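PDB 1ZX5: mannosephosphate isomerase, putative from Archaeoglobus fulgidus, which probably catalyses the zinc-dependent interconversion of D-mannose 6-phosphate and D-fructose 6-phosphate, as a type 1 mannose-6-phosphate isomerase. Local coordinates for residues 121-127 with 162-168; 231-237 with 291-297. The contacts are given in a common frame with arbitrary orientation. Residues are numbered along the deposited sequence.

Contact 1 (121-127 with 162-168)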
loop_
_atom_site.group_PDB
_atom_site.type_symbol
_atom_site.label_atom_id
_atom_site.label_comp_id
_atom_site.label_asym_id
_atom_site.label_seq_id
_atom_site.Cartn_x
_atom_site.Cartn_y
_atom_site.Cartn_z
ATOM N N TRP A 121 2.910 -1.751 5.452
ATOM C CA TRP A 121 1.520 -1.698 5.897
ATOM C C TRP A 121 1.411 -0.683 7.010
ATOM O O TRP A 121 2.265 -0.638 7.886
ATOM C CB TRP A 121 1.113 -3.052 6.481
ATOM C CG TRP A 121 0.856 -4.156 5.499
ATOM C CD1 TRP A 121 1.212 -4.203 4.178
ATOM C CD2 TRP A 121 0.200 -5.399 5.783
ATOM N NE1 TRP A 121 0.795 -5.386 3.616
ATOM C CE2 TRP A 121 0.168 -6.139 4.580
ATOM C CE3 TRP A 121 -0.365 -5.962 6.946
ATOM C CZ2 TRP A 121 -0.405 -7.424 4.503
ATOM C CZ3 TRP A 121 -0.941 -7.242 6.869
ATOM C CH2 TRP A 121 -0.956 -7.955 5.658
ATOM N N LEU A 122 0.368 0.139 6.953
ATOM C CA LEU A 122 -0.021 1.015 8.047
ATOM C C LEU A 122 -1.466 0.682 8.397
ATOM O O LEU A 122 -2.378 0.828 7.583
ATOM C CB LEU A 122 0.119 2.495 7.674
ATOM C CG LEU A 122 -0.244 3.496 8.788
ATOM C CD1 LEU A 122 0.816 3.538 9.915
ATOM C CD2 LEU A 122 -0.486 4.892 8.202
ATOM N N VAL A 123 -1.651 0.227 9.622
ATOM C CA VAL A 123 -2.921 -0.283 10.104
ATOM C C VAL A 123 -3.696 0.875 10.747
ATOM O O VAL A 123 -3.094 1.778 11.317
ATOM C CB VAL A 123 -2.612 -1.431 11.111
ATOM C CG1 VAL A 123 -3.755 -1.707 12.050
ATOM C CG2 VAL A 123 -2.133 -2.701 10.371
ATOM N N PHE A 124 -5.024 0.855 10.653
ATOM C CA PHE A 124 -5.839 1.953 11.171
ATOM C C PHE A 124 -6.706 1.595 12.360
ATOM O O PHE A 124 -7.330 2.468 12.940
ATOM C CB PHE A 124 -6.711 2.562 10.059
ATOM C CG PHE A 124 -5.915 3.241 8.986
ATOM C CD1 PHE A 124 -5.119 4.350 9.288
ATOM C CD2 PHE A 124 -5.922 2.756 7.693
ATOM C CE1 PHE A 124 -4.350 4.973 8.309
ATOM C CE2 PHE A 124 -5.177 3.379 6.698
ATOM C CZ PHE A 124 -4.389 4.496 7.008
ATOM N N ASN A 125 -6.753 0.323 12.731
ATOM C CA ASN A 125 -7.711 -0.103 13.740
ATOM C C ASN A 125 -7.136 -1.223 14.594
ATOM O O ASN A 125 -5.963 -1.568 14.463
ATOM C CB ASN A 125 -9.047 -0.513 13.078
ATOM C CG ASN A 125 -8.957 -1.842 12.324
ATOM O OD1 ASN A 125 -7.910 -2.193 11.769
ATOM N ND2 ASN A 125 -10.057 -2.589 12.313
ATOM N N LYS A 126 -7.971 -1.784 15.460
ATOM C CA LYS A 126 -7.592 -2.947 16.241
ATOM C C LYS A 126 -8.159 -4.204 15.589
ATOM O O LYS A 126 -9.361 -4.481 15.640
ATOM C CB LYS A 126 -7.993 -2.776 17.713
ATOM C CG LYS A 126 -7.607 -1.363 18.227
ATOM C CD LYS A 126 -7.294 -1.249 19.726
ATOM C CE LYS A 126 -8.541 -1.178 20.562
ATOM N NZ LYS A 126 -8.212 -1.379 22.018
ATOM N N GLY A 127 -7.272 -4.941 14.937
ATOM C CA GLY A 127 -7.653 -6.127 14.189
ATOM C C GLY A 127 -6.540 -7.127 14.358
ATOM O O GLY A 127 -5.763 -7.031 15.308
ATOM N N THR A 162 -3.428 -5.693 16.639
ATOM C CA THR A 162 -2.943 -4.360 16.315
ATOM C C THR A 162 -3.615 -3.260 17.131
ATOM O O THR A 162 -4.662 -3.472 17.748
ATOM C CB THR A 162 -3.103 -4.067 14.809
ATOM O OG1 THR A 162 -4.496 -3.977 14.474
ATOM C CG2 THR A 162 -2.449 -5.169 13.967
ATOM N N THR A 163 -2.965 -2.098 17.152
ATOM C CA THR A 163 -3.586 -0.832 17.538
ATOM C C THR A 163 -3.361 0.096 16.352
ATOM O O THR A 163 -2.463 -0.166 15.542
ATOM C CB THR A 163 -2.958 -0.222 18.825
ATOM O OG1 THR A 163 -1.543 -0.073 18.646
ATOM C CG2 THR A 163 -3.237 -1.104 20.056
ATOM N N PRO A 164 -4.179 1.166 16.222
ATOM C CA PRO A 164 -4.004 2.072 15.093
ATOM C C PRO A 164 -2.550 2.512 14.906
ATOM O O PRO A 164 -1.851 2.823 15.892
ATOM C CB PRO A 164 -4.870 3.275 15.482
ATOM C CG PRO A 164 -5.954 2.686 16.312
ATOM C CD PRO A 164 -5.307 1.575 17.087
ATOM N N TYR A 165 -2.123 2.551 13.646
ATOM C CA TYR A 165 -0.826 3.074 13.224
ATOM C C TYR A 165 0.368 2.149 13.486
ATOM O O TYR A 165 1.512 2.543 13.246
ATOM C CB TYR A 165 -0.595 4.530 13.709
ATOM C CG TYR A 165 -1.733 5.428 13.281
ATOM C CD1 TYR A 165 -1.947 5.710 11.925
ATOM C CD2 TYR A 165 -2.635 5.952 14.223
ATOM C CE1 TYR A 165 -3.031 6.510 11.508
ATOM C CE2 TYR A 165 -3.719 6.741 13.822
ATOM C CZ TYR A 165 -3.906 7.014 12.462
ATOM O OH TYR A 165 -4.960 7.797 12.051
ATOM N N ASP A 166 0.107 0.928 13.962
ATOM C CA ASP A 166 1.110 -0.127 13.886
ATOM C C ASP A 166 1.485 -0.289 12.429
ATOM O O ASP A 166 0.638 -0.071 11.539
ATOM C CB ASP A 166 0.564 -1.466 14.393
ATOM C CG ASP A 166 0.482 -1.529 15.893
ATOM O OD1 ASP A 166 1.024 -0.626 16.577
ATOM O OD2 ASP A 166 -0.140 -2.481 16.396
ATOM N N THR A 167 2.743 -0.663 12.190
ATOM C CA THR A 167 3.228 -0.915 10.847
ATOM C C THR A 167 3.845 -2.301 10.720
ATOM O O THR A 167 4.290 -2.905 11.705
ATOM C CB THR A 167 4.275 0.142 10.365
ATOM O OG1 THR A 167 5.450 0.070 11.173
ATOM C CG2 THR A 167 3.724 1.563 10.396
ATOM N N PHE A 168 3.856 -2.792 9.483
ATOM C CA PHE A 168 4.477 -4.052 9.125
ATOM C C PHE A 168 5.243 -3.850 7.835
ATOM O O PHE A 168 4.894 -2.984 7.027
ATOM C CB PHE A 168 3.410 -5.153 8.946
ATOM C CG PHE A 168 2.657 -5.446 10.202
ATOM C CD1 PHE A 168 3.144 -6.376 11.114
ATOM C CD2 PHE A 168 1.491 -4.757 10.503
ATOM C CE1 PHE A 168 2.472 -6.633 12.307
ATOM C CE2 PHE A 168 0.810 -5.006 11.694
ATOM C CZ PHE A 168 1.304 -5.946 12.598
#

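Contact 2 (231-237 with 291-297). With ACY (acetic acid), chain E.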
loop_
_atom_site.group_PDB
_atom_site.type_symbol
_atom_site.label_atom_id
_atom_site.label_comp_id
_atom_site.label_asym_id
_atom_site.label_seq_id
_atom_site.Cartn_x
_atom_site.Cartn_y
_atom_site.Cartn_z
ATOM N N GLY A 231 8.952 4.543 1.543
ATOM C CA GLY A 231 8.546 4.513 2.937
ATOM C C GLY A 231 7.286 5.318 3.145
ATOM O O GLY A 231 6.761 5.935 2.217
ATOM N N LEU A 232 6.821 5.316 4.386
ATOM C CA LEU A 232 5.643 6.059 4.795
ATOM C C LEU A 232 5.874 6.523 6.233
ATOM O O LEU A 232 6.550 5.838 7.008
ATOM C CB LEU A 232 4.384 5.180 4.691
ATOM C CG LEU A 232 4.253 3.960 5.618
ATOM C CD1 LEU A 232 3.661 4.350 6.980
ATOM C CD2 LEU A 232 3.381 2.886 4.958
ATOM N N GLU A 233 5.331 7.687 6.574
ATOM C CA GLU A 233 5.361 8.188 7.954
ATOM C C GLU A 233 4.071 8.918 8.239
ATOM O O GLU A 233 3.512 9.563 7.353
ATOM C CB GLU A 233 6.547 9.131 8.196
ATOM C CG GLU A 233 6.587 10.335 7.241
ATOM C CD GLU A 233 7.684 11.330 7.566
ATOM O OE1 GLU A 233 8.452 11.087 8.520
ATOM O OE2 GLU A 233 7.761 12.377 6.883
ATOM N N VAL A 234 3.602 8.805 9.476
ATOM C CA VAL A 234 2.435 9.529 9.934
ATOM C C VAL A 234 2.903 10.859 10.544
ATOM O O VAL A 234 3.713 10.867 11.462
ATOM C CB VAL A 234 1.623 8.691 10.965
ATOM C CG1 VAL A 234 0.403 9.477 11.489
ATOM C CG2 VAL A 234 1.183 7.352 10.340
ATOM N N VAL A 235 2.418 11.975 10.005
ATOM C CA VAL A 235 2.711 13.297 10.552
ATOM C C VAL A 235 1.512 13.767 11.380
ATOM O O VAL A 235 0.394 13.838 10.862
ATOM C CB VAL A 235 3.015 14.317 9.422
ATOM C CG1 VAL A 235 3.488 15.684 10.005
ATOM C CG2 VAL A 235 4.047 13.738 8.452
ATOM N N ASP A 236 1.738 14.034 12.668
ATOM C CA ASP A 236 0.705 14.600 13.546
ATOM C C ASP A 236 0.669 16.103 13.336
ATOM O O ASP A 236 1.662 16.782 13.577
ATOM C CB ASP A 236 1.004 14.335 15.036
ATOM C CG ASP A 236 0.907 12.855 15.417
ATOM O OD1 ASP A 236 0.245 12.067 14.714
ATOM O OD2 ASP A 236 1.501 12.480 16.449
ATOM N N VAL A 237 -0.467 16.628 12.901
ATOM C CA VAL A 237 -0.568 18.055 12.643
ATOM C C VAL A 237 -1.554 18.725 13.619
ATOM O O VAL A 237 -2.724 18.331 13.710
ATOM C CB VAL A 237 -0.996 18.319 11.182
ATOM C CG1 VAL A 237 -1.116 19.822 10.908
ATOM C CG2 VAL A 237 -0.039 17.645 10.211
ATOM N N GLY A 291 -4.909 16.695 13.238
ATOM C CA GLY A 291 -5.073 15.656 12.245
ATOM C C GLY A 291 -3.843 14.788 12.104
ATOM O O GLY A 291 -2.786 15.071 12.691
ATOM N N LYS A 292 -3.993 13.722 11.331
ATOM C CA LYS A 292 -2.897 12.813 11.014
ATOM C C LYS A 292 -2.874 12.608 9.528
ATOM O O LYS A 292 -3.876 12.202 8.932
ATOM C CB LYS A 292 -3.041 11.469 11.745
ATOM C CG LYS A 292 -3.020 11.637 13.257
ATOM C CD LYS A 292 -2.975 10.318 13.966
ATOM C CE LYS A 292 -3.360 10.490 15.428
ATOM N NZ LYS A 292 -2.263 11.125 16.189
ATOM N N ILE A 293 -1.741 12.933 8.923
ATOM C CA ILE A 293 -1.597 12.812 7.484
ATOM C C ILE A 293 -0.420 11.860 7.239
ATOM O O ILE A 293 0.606 11.950 7.904
ATOM C CB ILE A 293 -1.443 14.231 6.811
ATOM C CG1 ILE A 293 -1.587 14.152 5.278
ATOM C CG2 ILE A 293 -0.141 14.952 7.258
ATOM C CD1 ILE A 293 -1.849 15.516 4.619
ATOM N N VAL A 294 -0.597 10.927 6.312
ATOM C CA VAL A 294 0.438 9.970 5.994
ATOM C C VAL A 294 1.215 10.484 4.794
ATOM O O VAL A 294 0.623 10.800 3.752
ATOM C CB VAL A 294 -0.160 8.564 5.672
ATOM C CG1 VAL A 294 0.967 7.534 5.442
ATOM C CG2 VAL A 294 -1.121 8.108 6.796
ATOM N N ARG A 295 2.534 10.570 4.931
ATOM C CA ARG A 295 3.388 10.922 3.807
ATOM C C ARG A 295 4.057 9.657 3.259
ATOM O O ARG A 295 4.772 8.968 3.978
ATOM C CB ARG A 295 4.444 11.941 4.229
ATOM C CG ARG A 295 5.203 12.531 3.063
ATOM C CD ARG A 295 6.272 13.528 3.503
ATOM N NE ARG A 295 7.390 12.894 4.192
ATOM C CZ ARG A 295 8.558 12.579 3.637
ATOM N NH1 ARG A 295 9.502 12.010 4.386
ATOM N NH2 ARG A 295 8.805 12.841 2.354
ATOM N N ILE A 296 3.817 9.373 1.985
ATOM C CA ILE A 296 4.404 8.234 1.303
ATOM C C ILE A 296 5.471 8.798 0.369
ATOM O O ILE A 296 5.228 9.750 -0.354
ATOM C CB ILE A 296 3.307 7.414 0.529
ATOM C CG1 ILE A 296 2.190 6.988 1.491
ATOM C CG2 ILE A 296 3.921 6.208 -0.214
ATOM C CD1 ILE A 296 0.857 6.592 0.808
ATOM N N TYR A 297 6.667 8.237 0.404
ATOM C CA TYR A 297 7.775 8.820 -0.338
ATOM C C TYR A 297 8.633 7.733 -0.968
ATOM O O TYR A 297 8.672 6.595 -0.492
ATOM C CB TYR A 297 8.637 9.721 0.579
ATOM C CG TYR A 297 9.092 9.021 1.831
ATOM C CD1 TYR A 297 10.297 8.305 1.852
ATOM C CD2 TYR A 297 8.310 9.041 2.993
ATOM C CE1 TYR A 297 10.721 7.642 2.983
ATOM C CE2 TYR A 297 8.729 8.383 4.146
ATOM C CZ TYR A 297 9.934 7.679 4.131
ATOM O OH TYR A 297 10.372 7.015 5.264
HETATM C C ACY E . 0.639 8.494 15.390
HETATM O O ACY E . -0.465 8.561 15.970
HETATM O OXT ACY E . 1.240 9.481 14.907
HETATM C CH3 ACY E . 1.284 7.154 15.287
HETATM O O HOH W 1 9.183 6.312 7.315
#

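Contact 1 (121-127 with 162-168)
This is an antiparallel strand pair that runs out into a turn, in the six-stranded sheet of the catalytic cupin domain: strand 119-123 lies between strand 181-188 and the last strand, 167-170, whose outer side is covered by backbone hydrogen bonds from Tyr165 and Thr167 to Gly223 and Gly220. Trp121 and Phe168 form a hydrogen-bonded pair, with Trp121 N to Phe168 O at 2.8 Å and Phe168 N to Trp121 O at 3.1 Å. Beyond the non-hydrogen-bonded pair Leu122-Thr167, Tyr165 and Asp166 make a G1 beta bulge opposite Val123, coupled to the type II turn Thr163 to Asp166. Val123 N donates to Asp166 O (3.0 Å), and Tyr165 N, at the positive-phi corner, reaches Val123 O at 2.6 Å. Asp166 ties the turn back on itself by accepting from Thr163 N at OD2 (2.9 Å), while its OD1 makes a salt bridge with Lys222.

Just before the turn, Thr162 holds the two segments together. Its OG1 gives a hydrogen bond to Asn125 O (2.8 Å) and accepts one from Gly127 N (3.0 Å), and its backbone N binds Gly127 O at 3.0 Å. Apolar contacts fill in between. Val123 CG2 meets the edge of the Phe168 ring at CE2 (4.0 Å), and Leu122 CD1 touches Thr167 CG2 (3.5 Å). The Tyr165 hydroxyl bonds to Glu256, on the neighbouring sheet.

The Thr162 hydroxyl, donor and acceptor at once, thus bridges the irregular part between the ladder and the Gly127-Thr162 backbone bond.

Contact 2 (231-237 with 291-297)
Tyr297 lays its ring flat over Gly231: the glycine CA sits 4.0 Å from the ring centroid, 23° off the normal, a CH-pi contact across a hydrogen-bonded pair. A CB on residue 231 would fall about 2.5 Å from the tyrosine OH, so the ring can lie here because the position is a glycine. The two strands are neighbours in an antiparallel five-stranded sheet of the C-terminal cupin domain, with 291-298 placed between 230-237 and 250-256. Their short axes come within 4.6 Å at 153°, the usual twist of neighbouring strands.

The ladder is regular from end to end. Gly231-Tyr297, Glu233-Arg295, Val235-Ile293 and Val237-Gly291 are hydrogen-bonded pairs, each closed by two backbone hydrogen bonds; for example, Val235 N to Ile293 O is 2.8 Å and Ile293 N to Val235 O 3.0 Å. On the face carrying Leu232, Val234, Val294 and Ile296 the side chains are apolar, with Val234 CG2 to Val294 CG2 at 4.3 Å, and they pack on strands 119-123 and 181-188 of the catalytic domain. Further along that face Asp236 OD1 and Lys292 NZ form a salt bridge of 3.1 Å. Lys292 NZ also donates to O of an acetic acid molecule (3.1 Å), probably from the crystallisation liquor.

The other face mixes characters. Val237 CG2 meets Ile293 CG2 at 4.0 Å; the Tyr297 hydroxyl bonds to Glu226 and to a water that donates to Leu232 O. Next to it, Glu233 OE2 forms a salt bridge with the Arg295 guanidinium, through hydrogen bonds from Arg295 NE at 2.8 Å and Arg295 NH1 at 3.1 Å.

Overall arrangement
Contacts 1 and 2 follow one another along the chain and belong to different sheets, yet their centres are only 14 Å apart and they touch directly. Leu122 of contact 1 fits against contact 2, with Leu122 CD2 3.6 Å from Val294 CG2 and 3.7 Å from Val234 CG2, so the catalytic and C-terminal cupin sheets pack face to face here. That side is buried interior; the Thr163-Pro164 turn and the Asp236-Lys292 end lie toward the surface. In contact 1 the regular pairing is short and a turn and a threonine hydroxyl take over; contact 2 is ladder throughout, with two salt bridges across its strands. Tyr165 CE2, 3.7 Å from Lys292 CD, carries the shared packing out to the polar end.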